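Putative exported protein (Burkholderia pseudomallei, PDB 4JGB) probably binds NAD or NADP through a Rossmann-type domain and may act as an oxidoreductase, although its substrate is not known. Local coordinates at residues 26-31 / 198-203; 103-108 / 193-198. One frame throughout, in Å; residues are numbered along the deposited sequence.

Contact 1 of 2, residues 26-31 / 198-203; sequences ARRGHQ and EIEQGR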
ATOM      1  N   ALA A  26       3.333   6.742 -13.577  1.00 12.99           N
ATOM      2  CA  ALA A  26       3.490   6.959 -15.039  1.00 13.79           C
ATOM      3  C   ALA A  26       3.820   8.407 -15.392  1.00 14.62           C
ATOM      4  O   ALA A  26       4.702   8.653 -16.207  1.00 15.35           O
ATOM      5  CB  ALA A  26       2.253   6.500 -15.811  1.00 13.81           C
ATOM      6  N   ARG A  27       3.138   9.378 -14.765  1.00 14.67           N
ATOM      7  CA  ARG A  27       3.322  10.763 -15.158  1.00 15.48           C
ATOM      8  C   ARG A  27       4.730  11.276 -14.775  1.00 16.04           C
ATOM      9  O   ARG A  27       5.162  12.326 -15.298  1.00 16.86           O
ATOM     10  CB  ARG A  27       2.234  11.667 -14.567  1.00 15.59           C
ATOM     11  CG  ARG A  27       2.318  11.952 -13.051  1.00 14.77           C
ATOM     12  CD  ARG A  27       1.048  12.687 -12.588  1.00 15.24           C
ATOM     13  NE  ARG A  27       1.015  14.062 -13.115  1.00 16.04           N
ATOM     14  CZ  ARG A  27      -0.029  14.905 -13.097  1.00 16.82           C
ATOM     15  NH1 ARG A  27      -1.204  14.563 -12.576  1.00 16.23           N
ATOM     16  NH2 ARG A  27       0.117  16.130 -13.619  1.00 17.85           N
ATOM     17  N   ARG A  28       5.420  10.534 -13.894  1.00 14.82           N
ATOM     18  CA  ARG A  28       6.790  10.879 -13.446  1.00 15.90           C
ATOM     19  C   ARG A  28       7.847  10.233 -14.352  1.00 16.67           C
ATOM     20  O   ARG A  28       9.054  10.509 -14.240  1.00 17.47           O
ATOM     21  CB  ARG A  28       7.036  10.419 -11.993  1.00 14.87           C
ATOM     22  CG  ARG A  28       6.095  11.033 -10.955  1.00 14.70           C
ATOM     23  CD  ARG A  28       6.448  10.566  -9.527  1.00 14.73           C
ATOM     24  NE  ARG A  28       5.482  11.053  -8.544  1.00 14.97           N
ATOM     25  CZ  ARG A  28       5.694  11.202  -7.227  1.00 15.11           C
ATOM     26  NH1 ARG A  28       6.853  10.898  -6.660  1.00 14.48           N
ATOM     27  NH2 ARG A  28       4.707  11.662  -6.473  1.00 15.25           N
ATOM     28  N   GLY A  29       7.403   9.341 -15.225  1.00 16.94           N
ATOM     29  CA  GLY A  29       8.337   8.676 -16.166  1.00 18.32           C
ATOM     30  C   GLY A  29       8.746   7.289 -15.669  1.00 18.35           C
ATOM     31  O   GLY A  29       9.596   6.639 -16.284  1.00 18.92           O
ATOM     32  N   HIS A  30       8.135   6.810 -14.573  1.00 17.39           N
ATOM     33  CA  HIS A  30       8.373   5.412 -14.157  1.00 17.46           C
ATOM     34  C   HIS A  30       7.685   4.505 -15.152  1.00 18.44           C
ATOM     35  O   HIS A  30       6.670   4.894 -15.735  1.00 19.45           O
ATOM     36  CB  HIS A  30       7.890   5.143 -12.716  1.00 16.08           C
ATOM     37  CG  HIS A  30       8.589   5.977 -11.684  1.00 15.81           C
ATOM     38  ND1 HIS A  30       9.958   5.978 -11.533  1.00 16.20           N
ATOM     39  CD2 HIS A  30       8.107   6.822 -10.742  1.00 15.10           C
ATOM     40  CE1 HIS A  30      10.289   6.800 -10.557  1.00 16.52           C
ATOM     41  NE2 HIS A  30       9.182   7.309 -10.047  1.00 15.72           N
ATOM     42  N   GLN A  31       8.243   3.321 -15.377  1.00 19.28           N
ATOM     43  CA  GLN A  31       7.594   2.283 -16.190  1.00 20.71           C
ATOM     44  C   GLN A  31       6.679   1.421 -15.308  1.00 19.31           C
ATOM     45  O   GLN A  31       7.156   0.631 -14.474  1.00 19.01           O
ATOM     46  CB  GLN A  31       8.657   1.414 -16.881  1.00 24.00           C
ATOM     47  CG  GLN A  31       8.120   0.317 -17.784  1.00 27.85           C
ATOM     48  CD  GLN A  31       9.101  -0.835 -17.961  1.00 30.87           C
ATOM     49  OE1 GLN A  31       8.919  -1.947 -17.409  1.00 31.35           O
ATOM     50  NE2 GLN A  31      10.155  -0.576 -18.711  1.00 31.12           N
ATOM     51  N   GLU A 198       7.423   7.607  -1.658  1.00 11.75           N
ATOM     52  CA  GLU A 198       8.037   6.656  -0.733  1.00 11.76           C
ATOM     53  C   GLU A 198       8.759   5.553  -1.486  1.00 11.74           C
ATOM     54  O   GLU A 198       9.837   5.119  -1.078  1.00 12.05           O
ATOM     55  CB  GLU A 198       7.028   6.081   0.287  1.00 11.58           C
ATOM     56  CG  GLU A 198       7.612   5.035   1.268  1.00 11.90           C
ATOM     57  CD  GLU A 198       8.940   5.452   1.928  1.00 13.14           C
ATOM     58  OE1 GLU A 198       9.217   6.675   2.010  1.00 13.07           O
ATOM     59  OE2 GLU A 198       9.706   4.554   2.384  1.00 13.62           O
ATOM     60  N   ILE A 199       8.162   5.114  -2.591  1.00 11.61           N
ATOM     61  CA  ILE A 199       8.837   4.222  -3.549  1.00 11.70           C
ATOM     62  C   ILE A 199      10.196   4.772  -3.985  1.00 12.77           C
ATOM     63  O   ILE A 199      11.169   4.024  -4.041  1.00 13.18           O
ATOM     64  CB  ILE A 199       7.960   3.924  -4.791  1.00 11.60           C
ATOM     65  CG1 ILE A 199       6.732   3.085  -4.381  1.00 10.62           C
ATOM     66  CG2 ILE A 199       8.772   3.216  -5.884  1.00 12.03           C
ATOM     67  CD1 ILE A 199       5.813   2.721  -5.528  1.00 10.52           C
ATOM     68  N   GLU A 200      10.267   6.067  -4.269  1.00 13.42           N
ATOM     69  CA  GLU A 200      11.519   6.713  -4.704  1.00 14.73           C
ATOM     70  C   GLU A 200      12.465   6.982  -3.537  1.00 15.08           C
ATOM     71  O   GLU A 200      13.647   6.819  -3.685  1.00 15.73           O
ATOM     72  CB  GLU A 200      11.232   8.052  -5.382  1.00 15.71           C
ATOM     73  CG  GLU A 200      10.578   7.931  -6.752  1.00 16.60           C
ATOM     74  CD  GLU A 200       9.894   9.220  -7.171  1.00 17.77           C
ATOM     75  OE1 GLU A 200      10.057  10.248  -6.471  1.00 17.69           O
ATOM     76  OE2 GLU A 200       9.174   9.191  -8.195  1.00 18.16           O
ATOM     77  N   GLN A 201      11.936   7.401  -2.383  1.00 14.66           N
ATOM     78  CA  GLN A 201      12.772   7.964  -1.300  1.00 15.06           C
ATOM     79  C   GLN A 201      13.191   7.001  -0.208  1.00 14.74           C
ATOM     80  O   GLN A 201      14.203   7.217   0.461  1.00 15.28           O
ATOM     81  CB  GLN A 201      12.040   9.141  -0.622  1.00 15.29           C
ATOM     82  CG  GLN A 201      11.700  10.237  -1.608  1.00 16.51           C
ATOM     83  CD  GLN A 201      10.655  11.195  -1.109  1.00 17.14           C
ATOM     84  OE1 GLN A 201      10.040  10.987  -0.060  1.00 16.80           O
ATOM     85  NE2 GLN A 201      10.460  12.282  -1.850  1.00 17.68           N
ATOM     86  N   GLY A 202      12.406   5.960   0.012  1.00 14.08           N
ATOM     87  CA  GLY A 202      12.706   5.031   1.095  1.00 14.53           C
ATOM     88  C   GLY A 202      12.892   5.692   2.464  1.00 14.89           C
ATOM     89  O   GLY A 202      13.890   5.441   3.162  1.00 15.29           O
ATOM     90  N   ARG A 203      11.931   6.527   2.860  1.00 14.35           N
ATOM     91  CA  ARG A 203      11.990   7.145   4.179  1.00 15.27           C
ATOM     92  C   ARG A 203      11.511   6.181   5.283  1.00 15.32           C
ATOM     93  O   ARG A 203      11.856   6.366   6.456  1.00 15.40           O
ATOM     94  CB  ARG A 203      11.207   8.465   4.233  1.00 15.59           C
ATOM     95  CG  ARG A 203      11.920   9.672   3.609  1.00 16.46           C
ATOM     96  CD  ARG A 203      10.965  10.855   3.478  1.00 16.27           C
ATOM     97  NE  ARG A 203      10.637  11.376   4.794  1.00 16.35           N
ATOM     98  CZ  ARG A 203       9.435  11.763   5.201  1.00 16.75           C
ATOM     99  NH1 ARG A 203       8.366  11.739   4.375  1.00 16.09           N
ATOM    100  NH2 ARG A 203       9.304  12.199   6.451  1.00 17.30           N
TER
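The backbones of His30 and Glu200 stay 10.0 Å apart at their CA atoms, the nearest such pair between 26-31 and 198-203, so the contact is made by long polar side chains reaching across from two helix ends. The straightest bond across the contact is a His-carboxylate hydrogen bond: His30 NE2 donates to Glu200 OE2 over 2.6 Å. The bond is nearly straight, 170° at the hydrogen, and the oxygen lies only 5° out of the imidazole plane. Glu200 accepts it with the anti lone pair of OE2, and its carboxylate is twisted 53° from the ring. An extended chain beyond CG carries that carboxylate out to the histidine. The other ring nitrogen, ND1, accepts a hydrogen bond from the backbone N of Leu6, so both ring nitrogens are engaged and the rotation of this buried ring is fixed.

The polypeptide between Arg28 and His30 turns through a Schellman motif. Gly29 takes positive phi, and its N bonds back to Ala26 O at 3.0 Å, closing helix 16-27 ahead of strand 31-36 in the Rossmann-type fold. On the other segment, helix 188-201 ends before Gly202, which also has positive phi; its N still reaches Glu198 O at 2.9 Å.

Arg28 reaches Glu200 with its chain extended from CG to NE. NH1 forms a salt bridge with Glu200 whose bond to OE2, 3.3 Å from NH1, is weak, as is a more bent one to OE1. Other partners lie outside the segments: NH2 pairs with Glu24 and NH1 also with Asp197, so one guanidinium is shared among three carboxylates. Its positive charge beside OE2 would probably favour the ionised form of Glu200.

Contact 2 of 2, residues 103-108 / 193-198; sequences VVVGGA and IAFVDE
Strand 103-105 and helix 193-198 run nearly antiparallel, their N-to-C directions 161° apart, with a closest axis approach of 9.9 Å and the nearest CA pair at Val103 and Phe195. That separation is bridged mainly by the Phe195 side chain. Its CG stands anti to the backbone N (chi1 -173°), which brings the end of the ring nearer the strand than the direction of its CB would suggest.

Val103 comes from the strand in the direction opposite to Phe195, so that its methyl CG1 lies over one face of the ring, 3.7 Å from the centroid of the Phe195 ring and 26° off the ring normal, which qualifies as a CH-pi contact. The methyl is offset toward the rim, and the nearest ring atom is Phe195 CZ, 3.4 Å from Val103 CG1. Val105 approaches at about a right angle to the phenylalanine, placing CG2 obliquely 3.7 Å from Phe195 CE2. Between these two valines the ring edge faces the main chain, with Phe195 CE2 4.0 Å from Val104 C. The side-chain contacts are apolar, and all four touching residues are buried.

This is helix-on-sheet packing of the Rossmann-type fold. Strand 101-105 lies between parallel strands 68-71 and 150-155, while helix 188-201 lies on one face of the sheet beside helix 16-27, whose Ile21 also touches Phe195.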
ATOM      1  N   VAL A 103       6.103  -2.310  -1.603  1.00 12.26           N
ATOM      2  CA  VAL A 103       5.286  -1.303  -0.903  1.00 12.21           C
ATOM      3  C   VAL A 103       3.820  -1.727  -0.943  1.00 12.68           C
ATOM      4  O   VAL A 103       3.278  -1.998  -2.026  1.00 13.02           O
ATOM      5  CB  VAL A 103       5.447   0.156  -1.434  1.00 11.96           C
ATOM      6  CG1 VAL A 103       4.639   1.149  -0.582  1.00 11.64           C
ATOM      7  CG2 VAL A 103       6.905   0.592  -1.444  1.00 12.77           C
ATOM      8  N   VAL A 104       3.191  -1.811   0.228  1.00 12.87           N
ATOM      9  CA  VAL A 104       1.781  -2.260   0.294  1.00 13.21           C
ATOM     10  C   VAL A 104       0.869  -1.208   0.926  1.00 12.97           C
ATOM     11  O   VAL A 104       1.267  -0.467   1.822  1.00 13.12           O
ATOM     12  CB  VAL A 104       1.618  -3.670   0.969  1.00 13.65           C
ATOM     13  CG1 VAL A 104       2.643  -4.666   0.445  1.00 14.54           C
ATOM     14  CG2 VAL A 104       1.797  -3.620   2.474  1.00 14.63           C
ATOM     15  N   VAL A 105      -0.355  -1.125   0.429  1.00 13.29           N
ATOM     16  CA  VAL A 105      -1.395  -0.310   1.047  1.00 12.78           C
ATOM     17  C   VAL A 105      -1.769  -0.991   2.361  1.00 13.01           C
ATOM     18  O   VAL A 105      -2.121  -2.162   2.384  1.00 13.08           O
ATOM     19  CB  VAL A 105      -2.617  -0.127   0.089  1.00 12.81           C
ATOM     20  CG1 VAL A 105      -3.851   0.461   0.808  1.00 13.10           C
ATOM     21  CG2 VAL A 105      -2.231   0.768  -1.097  1.00 12.51           C
ATOM     22  N   GLY A 106      -1.663  -0.238   3.452  1.00 13.22           N
ATOM     23  CA  GLY A 106      -2.009  -0.728   4.785  1.00 13.35           C
ATOM     24  C   GLY A 106      -3.438  -0.392   5.174  1.00 13.36           C
ATOM     25  O   GLY A 106      -4.328  -0.340   4.319  1.00 14.75           O
ATOM     26  N   GLY A 107      -3.662  -0.136   6.457  1.00 13.02           N
ATOM     27  CA  GLY A 107      -5.027   0.128   6.991  1.00 12.02           C
ATOM     28  C   GLY A 107      -5.004   1.200   8.091  1.00 11.73           C
ATOM     29  O   GLY A 107      -4.227   1.122   9.025  1.00 11.11           O
ATOM     30  N   ALA A 108      -5.900   2.175   7.982  1.00 12.08           N
ATOM     31  CA  ALA A 108      -6.037   3.267   8.942  1.00 12.31           C
ATOM     32  C   ALA A 108      -6.287   2.753  10.371  1.00 12.15           C
ATOM     33  O   ALA A 108      -5.807   3.343  11.324  1.00 12.28           O
ATOM     34  CB  ALA A 108      -7.159   4.211   8.495  1.00 12.54           C
ATOM     35  N   ILE A 193       0.561  10.546  -4.411  1.00 10.18           N
ATOM     36  CA  ILE A 193       1.829  11.317  -4.337  1.00 10.22           C
ATOM     37  C   ILE A 193       2.723  10.735  -3.224  1.00  9.57           C
ATOM     38  O   ILE A 193       3.852  10.385  -3.484  1.00  9.88           O
ATOM     39  CB  ILE A 193       1.613  12.846  -4.175  1.00 10.65           C
ATOM     40  CG1 ILE A 193       0.875  13.397  -5.426  1.00 11.25           C
ATOM     41  CG2 ILE A 193       2.971  13.546  -3.929  1.00 10.99           C
ATOM     42  CD1 ILE A 193       0.567  14.878  -5.478  1.00 12.05           C
ATOM     43  N   ALA A 194       2.216  10.654  -2.002  1.00  9.10           N
ATOM     44  CA  ALA A 194       2.960  10.066  -0.879  1.00  9.02           C
ATOM     45  C   ALA A 194       3.543   8.676  -1.150  1.00  8.76           C
ATOM     46  O   ALA A 194       4.714   8.399  -0.808  1.00  8.84           O
ATOM     47  CB  ALA A 194       2.115  10.046   0.394  1.00  8.68           C
ATOM     48  N   PHE A 195       2.733   7.818  -1.775  1.00  8.44           N
ATOM     49  CA  PHE A 195       3.024   6.401  -1.909  1.00  8.32           C
ATOM     50  C   PHE A 195       4.179   6.285  -2.897  1.00  8.71           C
ATOM     51  O   PHE A 195       5.202   5.623  -2.621  1.00  8.53           O
ATOM     52  CB  PHE A 195       1.756   5.661  -2.412  1.00  8.07           C
ATOM     53  CG  PHE A 195       1.863   4.152  -2.437  1.00  7.94           C
ATOM     54  CD1 PHE A 195       2.496   3.489  -3.495  1.00  8.04           C
ATOM     55  CD2 PHE A 195       1.244   3.384  -1.452  1.00  7.62           C
ATOM     56  CE1 PHE A 195       2.532   2.101  -3.545  1.00  7.98           C
ATOM     57  CE2 PHE A 195       1.292   1.986  -1.505  1.00  7.66           C
ATOM     58  CZ  PHE A 195       1.922   1.350  -2.566  1.00  7.65           C
ATOM     59  N   VAL A 196       4.039   6.978  -4.029  1.00  9.29           N
ATOM     60  CA  VAL A 196       5.081   6.960  -5.062  1.00  9.57           C
ATOM     61  C   VAL A 196       6.355   7.720  -4.595  1.00 10.31           C
ATOM     62  O   VAL A 196       7.472   7.323  -4.944  1.00 10.58           O
ATOM     63  CB  VAL A 196       4.536   7.506  -6.415  1.00  9.99           C
ATOM     64  CG1 VAL A 196       5.665   7.641  -7.425  1.00 10.32           C
ATOM     65  CG2 VAL A 196       3.414   6.613  -6.990  1.00  9.67           C
ATOM     66  N   ASP A 197       6.208   8.786  -3.798  1.00 10.75           N
ATOM     67  CA  ASP A 197       7.404   9.476  -3.214  1.00 11.90           C
ATOM     68  C   ASP A 197       8.164   8.446  -2.365  1.00 11.88           C
ATOM     69  O   ASP A 197       9.398   8.407  -2.354  1.00 12.76           O
ATOM     70  CB  ASP A 197       7.037  10.653  -2.269  1.00 11.89           C
ATOM     71  CG  ASP A 197       6.590  11.922  -2.990  1.00 12.69           C
ATOM     72  OD1 ASP A 197       6.778  12.097  -4.208  1.00 12.86           O
ATOM     73  OD2 ASP A 197       6.050  12.789  -2.282  1.00 12.81           O
ATOM     74  N   GLU A 198       7.423   7.607  -1.658  1.00 11.75           N
ATOM     75  CA  GLU A 198       8.037   6.656  -0.733  1.00 11.76           C
ATOM     76  C   GLU A 198       8.759   5.553  -1.486  1.00 11.74           C
ATOM     77  O   GLU A 198       9.837   5.119  -1.078  1.00 12.05           O
ATOM     78  CB  GLU A 198       7.028   6.081   0.287  1.00 11.58           C
ATOM     79  CG  GLU A 198       7.612   5.035   1.268  1.00 11.90           C
ATOM     80  CD  GLU A 198       8.940   5.452   1.928  1.00 13.14           C
ATOM     81  OE1 GLU A 198       9.217   6.675   2.010  1.00 13.07           O
ATOM     82  OE2 GLU A 198       9.706   4.554   2.384  1.00 13.62           O
TER

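Both contacts draw on helix 188-201, their segments overlap at Glu198, and their centres lie about 11 Å apart. The centre of contact 2, which packs the helix on the sheet, lies about 5 Å from the centre of the chain; that of contact 1, which ties the helix's C-terminal end to the turn after helix 16-27, lies about 14 Å from it. They meet directly: Arg28 NH1 of 26-31 forms a salt bridge with Asp197 OD1 of 193-198 at 2.7 Å, and Ile199 CG1 packs against Val103 CG2 at 3.9 Å. The helix is thus held by charged groups near its C-terminal end and by apolar side chains on the sheet side. Along the chain, contact 2 is nested within the loop closed by contact 1.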